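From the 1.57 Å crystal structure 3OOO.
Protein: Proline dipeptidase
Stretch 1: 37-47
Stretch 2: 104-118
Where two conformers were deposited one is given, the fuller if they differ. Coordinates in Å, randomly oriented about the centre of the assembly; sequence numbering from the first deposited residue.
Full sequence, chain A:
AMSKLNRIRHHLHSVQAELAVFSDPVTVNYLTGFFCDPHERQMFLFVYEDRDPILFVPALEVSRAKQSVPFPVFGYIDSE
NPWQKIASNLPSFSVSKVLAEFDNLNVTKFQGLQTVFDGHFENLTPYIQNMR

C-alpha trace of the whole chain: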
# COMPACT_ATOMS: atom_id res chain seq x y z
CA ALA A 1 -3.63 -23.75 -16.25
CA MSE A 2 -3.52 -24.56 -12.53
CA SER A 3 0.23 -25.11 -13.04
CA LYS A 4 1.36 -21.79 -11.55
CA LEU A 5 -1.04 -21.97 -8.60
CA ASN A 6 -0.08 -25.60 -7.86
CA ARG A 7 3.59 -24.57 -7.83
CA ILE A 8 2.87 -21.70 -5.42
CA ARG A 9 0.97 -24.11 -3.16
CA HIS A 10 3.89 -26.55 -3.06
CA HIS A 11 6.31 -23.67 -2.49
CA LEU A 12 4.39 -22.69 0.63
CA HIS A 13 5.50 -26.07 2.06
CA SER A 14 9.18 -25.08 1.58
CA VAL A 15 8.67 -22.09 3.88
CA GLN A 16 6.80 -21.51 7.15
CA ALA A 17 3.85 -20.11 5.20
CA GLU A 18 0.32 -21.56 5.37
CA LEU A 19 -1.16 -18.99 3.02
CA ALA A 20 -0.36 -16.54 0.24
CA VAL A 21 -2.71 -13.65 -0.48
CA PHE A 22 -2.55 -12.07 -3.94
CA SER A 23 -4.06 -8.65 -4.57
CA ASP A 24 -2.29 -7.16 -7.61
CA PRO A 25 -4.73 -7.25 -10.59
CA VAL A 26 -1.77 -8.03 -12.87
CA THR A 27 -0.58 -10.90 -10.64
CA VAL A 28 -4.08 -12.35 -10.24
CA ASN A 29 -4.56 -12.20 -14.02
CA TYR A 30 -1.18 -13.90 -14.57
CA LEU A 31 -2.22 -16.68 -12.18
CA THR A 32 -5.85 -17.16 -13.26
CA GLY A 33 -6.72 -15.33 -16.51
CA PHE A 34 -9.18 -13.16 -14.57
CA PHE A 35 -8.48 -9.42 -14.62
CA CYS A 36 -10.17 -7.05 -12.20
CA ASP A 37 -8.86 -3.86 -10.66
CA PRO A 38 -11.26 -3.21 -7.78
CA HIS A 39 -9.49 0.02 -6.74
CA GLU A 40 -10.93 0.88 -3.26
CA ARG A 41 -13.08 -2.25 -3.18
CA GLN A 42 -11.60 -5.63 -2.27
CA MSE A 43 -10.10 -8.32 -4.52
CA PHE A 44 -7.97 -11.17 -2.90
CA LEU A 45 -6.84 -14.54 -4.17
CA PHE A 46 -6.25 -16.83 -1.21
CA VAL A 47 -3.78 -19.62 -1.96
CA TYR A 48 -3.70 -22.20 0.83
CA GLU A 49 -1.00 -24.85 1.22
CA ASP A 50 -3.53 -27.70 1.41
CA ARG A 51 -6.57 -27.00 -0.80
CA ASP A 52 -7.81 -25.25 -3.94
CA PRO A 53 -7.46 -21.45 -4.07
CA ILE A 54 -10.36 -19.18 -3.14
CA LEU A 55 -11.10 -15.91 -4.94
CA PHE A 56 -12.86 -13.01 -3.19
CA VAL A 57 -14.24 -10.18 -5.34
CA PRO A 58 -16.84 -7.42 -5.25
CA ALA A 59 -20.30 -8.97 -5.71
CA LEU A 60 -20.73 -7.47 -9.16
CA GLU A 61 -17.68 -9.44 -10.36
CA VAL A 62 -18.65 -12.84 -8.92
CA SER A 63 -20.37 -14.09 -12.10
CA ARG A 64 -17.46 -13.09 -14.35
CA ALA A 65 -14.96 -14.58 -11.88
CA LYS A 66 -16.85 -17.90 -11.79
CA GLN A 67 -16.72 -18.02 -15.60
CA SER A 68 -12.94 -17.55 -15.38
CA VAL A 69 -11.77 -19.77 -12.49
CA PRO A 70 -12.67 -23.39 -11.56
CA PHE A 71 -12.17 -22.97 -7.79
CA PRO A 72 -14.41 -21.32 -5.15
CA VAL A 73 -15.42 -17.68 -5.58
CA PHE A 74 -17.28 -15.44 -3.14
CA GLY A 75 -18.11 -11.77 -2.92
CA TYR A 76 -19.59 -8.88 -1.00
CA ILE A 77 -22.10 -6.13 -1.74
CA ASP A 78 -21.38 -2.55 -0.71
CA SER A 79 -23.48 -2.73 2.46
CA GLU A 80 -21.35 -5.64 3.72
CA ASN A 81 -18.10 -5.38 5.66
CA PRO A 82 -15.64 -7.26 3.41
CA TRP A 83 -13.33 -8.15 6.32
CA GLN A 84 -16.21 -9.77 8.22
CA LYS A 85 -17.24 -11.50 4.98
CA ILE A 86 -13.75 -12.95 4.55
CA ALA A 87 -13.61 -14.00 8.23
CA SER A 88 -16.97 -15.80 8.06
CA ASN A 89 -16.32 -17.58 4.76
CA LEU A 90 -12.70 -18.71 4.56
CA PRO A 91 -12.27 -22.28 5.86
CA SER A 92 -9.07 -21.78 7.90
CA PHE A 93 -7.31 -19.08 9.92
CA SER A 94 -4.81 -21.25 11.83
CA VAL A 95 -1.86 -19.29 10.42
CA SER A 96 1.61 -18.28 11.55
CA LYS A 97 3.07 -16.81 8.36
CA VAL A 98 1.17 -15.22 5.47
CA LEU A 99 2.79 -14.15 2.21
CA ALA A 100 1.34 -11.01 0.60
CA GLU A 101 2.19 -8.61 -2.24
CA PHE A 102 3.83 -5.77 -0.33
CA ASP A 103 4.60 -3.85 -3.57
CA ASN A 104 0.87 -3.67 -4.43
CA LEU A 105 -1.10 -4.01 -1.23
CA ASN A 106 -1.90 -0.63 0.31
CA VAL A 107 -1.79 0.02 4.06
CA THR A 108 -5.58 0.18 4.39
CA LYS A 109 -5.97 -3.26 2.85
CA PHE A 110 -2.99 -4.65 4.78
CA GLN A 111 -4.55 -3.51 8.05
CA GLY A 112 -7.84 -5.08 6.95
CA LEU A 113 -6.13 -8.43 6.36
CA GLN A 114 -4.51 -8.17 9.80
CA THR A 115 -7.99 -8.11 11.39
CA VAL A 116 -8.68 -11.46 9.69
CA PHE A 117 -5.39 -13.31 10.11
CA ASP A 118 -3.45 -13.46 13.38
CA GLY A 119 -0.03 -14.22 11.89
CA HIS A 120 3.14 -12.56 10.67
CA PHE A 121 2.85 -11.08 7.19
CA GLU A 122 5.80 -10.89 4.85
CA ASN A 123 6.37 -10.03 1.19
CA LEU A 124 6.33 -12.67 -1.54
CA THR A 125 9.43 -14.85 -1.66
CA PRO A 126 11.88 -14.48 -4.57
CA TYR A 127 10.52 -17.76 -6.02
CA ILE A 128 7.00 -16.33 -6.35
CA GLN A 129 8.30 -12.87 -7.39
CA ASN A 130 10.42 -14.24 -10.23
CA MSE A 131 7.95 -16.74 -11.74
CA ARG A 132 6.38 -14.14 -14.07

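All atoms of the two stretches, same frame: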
# COMPACT_ATOMS: atom_id res chain seq x y z
N ASP A 37 -9.43 -4.82 -11.59
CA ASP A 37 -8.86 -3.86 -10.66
C ASP A 37 -9.99 -3.24 -9.85
O ASP A 37 -10.74 -2.40 -10.36
CB ASP A 37 -8.04 -2.77 -11.37
CG ASP A 37 -7.27 -1.88 -10.39
OD1 ASP A 37 -7.56 -1.92 -9.17
OD2 ASP A 37 -6.37 -1.14 -10.84
N PRO A 38 -10.13 -3.66 -8.58
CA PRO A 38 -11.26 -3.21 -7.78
C PRO A 38 -11.05 -1.83 -7.17
O PRO A 38 -11.96 -1.30 -6.53
CB PRO A 38 -11.31 -4.26 -6.66
CG PRO A 38 -9.88 -4.57 -6.44
CD PRO A 38 -9.27 -4.60 -7.82
N HIS A 39 -9.85 -1.27 -7.35
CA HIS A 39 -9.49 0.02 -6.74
C HIS A 39 -9.72 0.02 -5.22
O HIS A 39 -9.04 -0.74 -4.53
CB HIS A 39 -10.17 1.17 -7.49
CG HIS A 39 -9.62 1.37 -8.86
ND1 HIS A 39 -8.70 2.36 -9.15
CD2 HIS A 39 -9.82 0.69 -10.01
CE1 HIS A 39 -8.37 2.29 -10.43
NE2 HIS A 39 -9.04 1.28 -10.98
N GLU A 40 -10.66 0.81 -4.71
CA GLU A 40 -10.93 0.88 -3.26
C GLU A 40 -11.63 -0.36 -2.71
O GLU A 40 -11.49 -0.69 -1.53
CB GLU A 40 -11.75 2.13 -2.90
CG GLU A 40 -11.92 2.37 -1.39
CD GLU A 40 -12.82 3.55 -1.08
OE1 GLU A 40 -12.66 4.61 -1.72
OE2 GLU A 40 -13.70 3.42 -0.19
N ARG A 41 -12.40 -1.02 -3.57
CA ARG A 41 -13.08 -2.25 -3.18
C ARG A 41 -12.06 -3.39 -3.09
O ARG A 41 -10.90 -3.24 -3.49
CB ARG A 41 -14.20 -2.60 -4.16
CG ARG A 41 -15.41 -1.68 -4.08
CD ARG A 41 -16.58 -2.31 -4.83
NE ARG A 41 -17.77 -1.46 -4.87
CZ ARG A 41 -18.02 -0.57 -5.82
NH1 ARG A 41 -17.16 -0.37 -6.81
NH2 ARG A 41 -19.15 0.14 -5.77
N GLN A 42 -12.51 -4.53 -2.56
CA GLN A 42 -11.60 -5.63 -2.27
C GLN A 42 -11.63 -6.77 -3.29
O GLN A 42 -12.71 -7.21 -3.70
CB GLN A 42 -11.88 -6.23 -0.88
CG GLN A 42 -11.94 -5.24 0.28
CD GLN A 42 -10.76 -4.29 0.33
OE1 GLN A 42 -9.63 -4.65 -0.02
NE2 GLN A 42 -11.01 -3.06 0.78
N MSE A 43 -10.43 -7.20 -3.66
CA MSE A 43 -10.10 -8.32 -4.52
C MSE A 43 -8.96 -9.11 -3.76
O MSE A 43 -7.92 -8.47 -3.61
CB MSE A 43 -9.53 -7.72 -5.87
CG MSE A 43 -10.19 -8.06 -7.30
SE MSE A 43 -9.30 -9.49 -8.39
CE MSE A 43 -7.55 -8.62 -8.58
N PHE A 44 -9.10 -10.38 -3.37
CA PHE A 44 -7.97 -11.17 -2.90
C PHE A 44 -8.08 -12.57 -3.45
O PHE A 44 -9.17 -13.16 -3.48
CB PHE A 44 -7.94 -11.26 -1.37
CG PHE A 44 -7.79 -9.93 -0.68
CD1 PHE A 44 -6.58 -9.23 -0.73
CD2 PHE A 44 -8.86 -9.39 0.02
CE1 PHE A 44 -6.45 -8.00 -0.08
CE2 PHE A 44 -8.74 -8.16 0.66
CZ PHE A 44 -7.53 -7.46 0.61
N LEU A 45 -6.94 -13.13 -3.84
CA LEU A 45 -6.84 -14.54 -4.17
C LEU A 45 -6.10 -15.23 -3.05
O LEU A 45 -4.92 -14.95 -2.81
CB LEU A 45 -6.11 -14.73 -5.50
CG LEU A 45 -5.86 -16.17 -5.98
CD1 LEU A 45 -7.16 -16.90 -6.28
CD2 LEU A 45 -4.96 -16.16 -7.21
N PHE A 46 -6.80 -16.12 -2.35
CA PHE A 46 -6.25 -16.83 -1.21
C PHE A 46 -5.74 -18.19 -1.65
O PHE A 46 -6.52 -19.03 -2.10
CB PHE A 46 -7.30 -16.99 -0.10
CG PHE A 46 -7.81 -15.69 0.45
CD1 PHE A 46 -7.07 -14.98 1.39
CD2 PHE A 46 -9.02 -15.16 0.02
CE1 PHE A 46 -7.53 -13.77 1.90
CE2 PHE A 46 -9.50 -13.95 0.53
CZ PHE A 46 -8.76 -13.25 1.47
N VAL A 47 -4.43 -18.38 -1.54
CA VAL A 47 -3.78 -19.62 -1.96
C VAL A 47 -3.29 -20.34 -0.70
O VAL A 47 -2.31 -19.95 -0.08
CB VAL A 47 -2.62 -19.35 -2.94
CG1 VAL A 47 -1.93 -20.67 -3.34
CG2 VAL A 47 -3.13 -18.61 -4.17
N ASN A 104 2.19 -4.04 -3.89
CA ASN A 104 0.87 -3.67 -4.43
C ASN A 104 -0.11 -3.31 -3.34
O ASN A 104 -0.86 -2.34 -3.44
CB ASN A 104 0.29 -4.81 -5.28
CG ASN A 104 -1.19 -4.61 -5.60
OD1 ASN A 104 -2.07 -5.14 -4.91
ND2 ASN A 104 -1.47 -3.83 -6.64
N LEU A 105 -0.12 -4.12 -2.29
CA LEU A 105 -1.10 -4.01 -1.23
C LEU A 105 -0.93 -2.69 -0.49
O LEU A 105 0.15 -2.41 0.02
CB LEU A 105 -0.92 -5.18 -0.26
CG LEU A 105 -1.96 -5.43 0.82
CD1 LEU A 105 -3.27 -5.92 0.22
CD2 LEU A 105 -1.40 -6.46 1.80
N ASN A 106 -1.99 -1.88 -0.44
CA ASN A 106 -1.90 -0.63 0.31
C ASN A 106 -2.07 -0.86 1.82
O ASN A 106 -2.44 -1.95 2.26
CB ASN A 106 -2.80 0.47 -0.27
CG ASN A 106 -4.28 0.26 0.01
OD1 ASN A 106 -4.65 -0.44 0.95
ND2 ASN A 106 -5.12 0.89 -0.79
N VAL A 107 -1.77 0.17 2.61
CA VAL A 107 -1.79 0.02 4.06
C VAL A 107 -3.21 -0.25 4.58
O VAL A 107 -3.39 -1.06 5.48
CB VAL A 107 -1.14 1.22 4.77
CG1 VAL A 107 -1.16 1.04 6.28
CG2 VAL A 107 0.28 1.39 4.28
N THR A 108 -4.20 0.41 3.99
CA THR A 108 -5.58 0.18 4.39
C THR A 108 -5.95 -1.29 4.26
O THR A 108 -6.52 -1.88 5.18
CB THR A 108 -6.54 1.01 3.54
OG1 THR A 108 -6.25 2.40 3.77
CG2 THR A 108 -7.99 0.73 3.93
N LYS A 109 -5.61 -1.88 3.12
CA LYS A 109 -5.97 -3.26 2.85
C LYS A 109 -5.13 -4.23 3.69
O LYS A 109 -5.63 -5.27 4.12
CB LYS A 109 -5.86 -3.56 1.36
CG LYS A 109 -6.89 -2.80 0.54
CD LYS A 109 -6.70 -2.99 -0.94
CE LYS A 109 -7.81 -2.28 -1.69
NZ LYS A 109 -8.14 -2.96 -2.95
N PHE A 110 -3.87 -3.88 3.92
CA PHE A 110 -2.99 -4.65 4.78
C PHE A 110 -3.56 -4.70 6.20
O PHE A 110 -3.65 -5.77 6.80
CB PHE A 110 -1.60 -4.00 4.76
CG PHE A 110 -0.57 -4.67 5.64
CD1 PHE A 110 -0.31 -6.03 5.54
CD2 PHE A 110 0.17 -3.91 6.53
CE1 PHE A 110 0.66 -6.63 6.35
CE2 PHE A 110 1.14 -4.50 7.34
CZ PHE A 110 1.39 -5.86 7.24
N GLN A 111 -3.99 -3.56 6.71
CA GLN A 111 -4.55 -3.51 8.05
C GLN A 111 -5.87 -4.29 8.12
O GLN A 111 -6.13 -4.96 9.12
CB GLN A 111 -4.65 -2.07 8.56
CG GLN A 111 -3.26 -1.47 8.74
CD GLN A 111 -3.24 -0.16 9.50
OE1 GLN A 111 -4.24 0.55 9.59
NE2 GLN A 111 -2.07 0.18 10.03
N GLY A 112 -6.65 -4.25 7.05
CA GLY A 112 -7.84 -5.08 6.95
C GLY A 112 -7.52 -6.56 7.07
O GLY A 112 -8.15 -7.29 7.84
N LEU A 113 -6.53 -7.02 6.31
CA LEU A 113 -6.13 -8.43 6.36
C LEU A 113 -5.64 -8.84 7.75
O LEU A 113 -5.87 -9.97 8.18
CB LEU A 113 -5.06 -8.74 5.31
CG LEU A 113 -5.53 -8.73 3.84
CD1 LEU A 113 -4.35 -8.87 2.89
CD2 LEU A 113 -6.53 -9.85 3.58
N GLN A 114 -4.98 -7.91 8.44
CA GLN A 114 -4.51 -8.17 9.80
C GLN A 114 -5.63 -8.39 10.81
O GLN A 114 -5.42 -9.05 11.83
CB GLN A 114 -3.56 -7.07 10.26
CG GLN A 114 -2.22 -7.09 9.55
CD GLN A 114 -1.30 -5.96 9.98
OE1 GLN A 114 -1.52 -4.80 9.64
NE2 GLN A 114 -0.26 -6.31 10.72
N THR A 115 -6.82 -7.86 10.52
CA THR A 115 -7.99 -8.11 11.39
C THR A 115 -8.54 -9.52 11.20
O THR A 115 -9.27 -10.03 12.05
CB THR A 115 -9.15 -7.09 11.18
OG1 THR A 115 -9.79 -7.30 9.91
CG2 THR A 115 -8.64 -5.65 11.29
N VAL A 116 -8.19 -10.14 10.07
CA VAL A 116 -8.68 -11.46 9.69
C VAL A 116 -7.70 -12.55 10.10
O VAL A 116 -8.11 -13.59 10.63
CB VAL A 116 -8.97 -11.54 8.17
CG1 VAL A 116 -9.33 -12.97 7.74
CG2 VAL A 116 -10.09 -10.57 7.79
N PHE A 117 -6.42 -12.31 9.85
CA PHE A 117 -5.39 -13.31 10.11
C PHE A 117 -4.46 -12.86 11.23
O PHE A 117 -3.84 -11.80 11.13
CB PHE A 117 -4.57 -13.60 8.85
CG PHE A 117 -5.40 -14.02 7.67
CD1 PHE A 117 -5.84 -15.33 7.54
CD2 PHE A 117 -5.74 -13.10 6.68
CE1 PHE A 117 -6.61 -15.71 6.45
CE2 PHE A 117 -6.50 -13.48 5.58
CZ PHE A 117 -6.94 -14.79 5.47
N ASP A 118 -4.38 -13.68 12.28
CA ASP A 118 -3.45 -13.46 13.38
C ASP A 118 -2.14 -14.21 13.10
O ASP A 118 -1.91 -15.30 13.63
CB ASP A 118 -4.07 -13.90 14.71
CG ASP A 118 -3.21 -13.55 15.90
OD1 ASP A 118 -2.50 -12.52 15.85
OD2 ASP A 118 -3.24 -14.31 16.90
O HOH W 1 -8.24 -5.89 -2.12

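The apolar centre of the contact is built from two phenylalanines of the strand, Phe44 and Phe46, and the side of the helix that carries Leu113. Residues alternate along a strand, so Phe44 and Phe46 both direct their CA-to-CB bonds toward the second stretch, whereas Leu45, between them, is out of its reach. Both phenylalanines adopt the m rotamer. Leu113, also m at chi1, lies against the two rings: its CD2 sits over one face of Phe44, 4.0 Å from the ring centroid and only 11° off the ring normal, a CH-pi contact, while its CD1 lies 3.7 Å from Phe44 CE1. The same CD2 approaches the edge of the neighbouring ring, 4.4 Å from Phe46 CE1. A branched aliphatic side chain suits this position, because it can fill the space beside two aromatic rings at once.

The packing extends past both ends of the helix. Beyond its C-terminal end, the CA-to-CB bond of Phe117 points toward the first stretch, and its CZ comes to 3.8 Å from Phe46 CE1; the two rings meet obliquely, with centroids 6.0 Å apart and planes at 50°. Before the first turn, Leu105 reaches the edge of the Phe44 ring, its CD1 3.8 Å from Phe44 CE1. All five of these apolar residues are buried.

Lys109, one helical turn before Leu113, links this core to the polar edge. Its CB lies near the plane of the Phe44 ring, 4.3 Å from Phe44 CZ, and its CG is 3.4 Å from Gln42 OE1. From there the chain runs out, extended at chi2 and chi3, to place its ammonium group at the turn spanning Pro38 to Arg41. Lys109 NZ donates hydrogen bonds to His39 O at 2.9 Å and to Arg41 O at 2.8 Å. The type II' turn, closed by a 3.0 Å bond from Arg41 N to Pro38 O, leaves both acceptors within reach of one amine, although the CA-to-CB bonds of His39 and Arg41 point away from the helix. Lys109 thus combines an aliphatic stem with a cationic donor, and it has the largest area covered by the opposing stretch, 101 Å².

Water 1 completes the polar edge. It accepts from Lys109 NZ and Met43 N, each at 3.0 Å, and donates to Gln42 OE1 at 2.8 Å, so it joins the lysine to both backbone and side chain of the first stretch. The helix start is secured separately by Asn106 at the N-cap, whose OD1 accepts from Lys109 N at 2.8 Å.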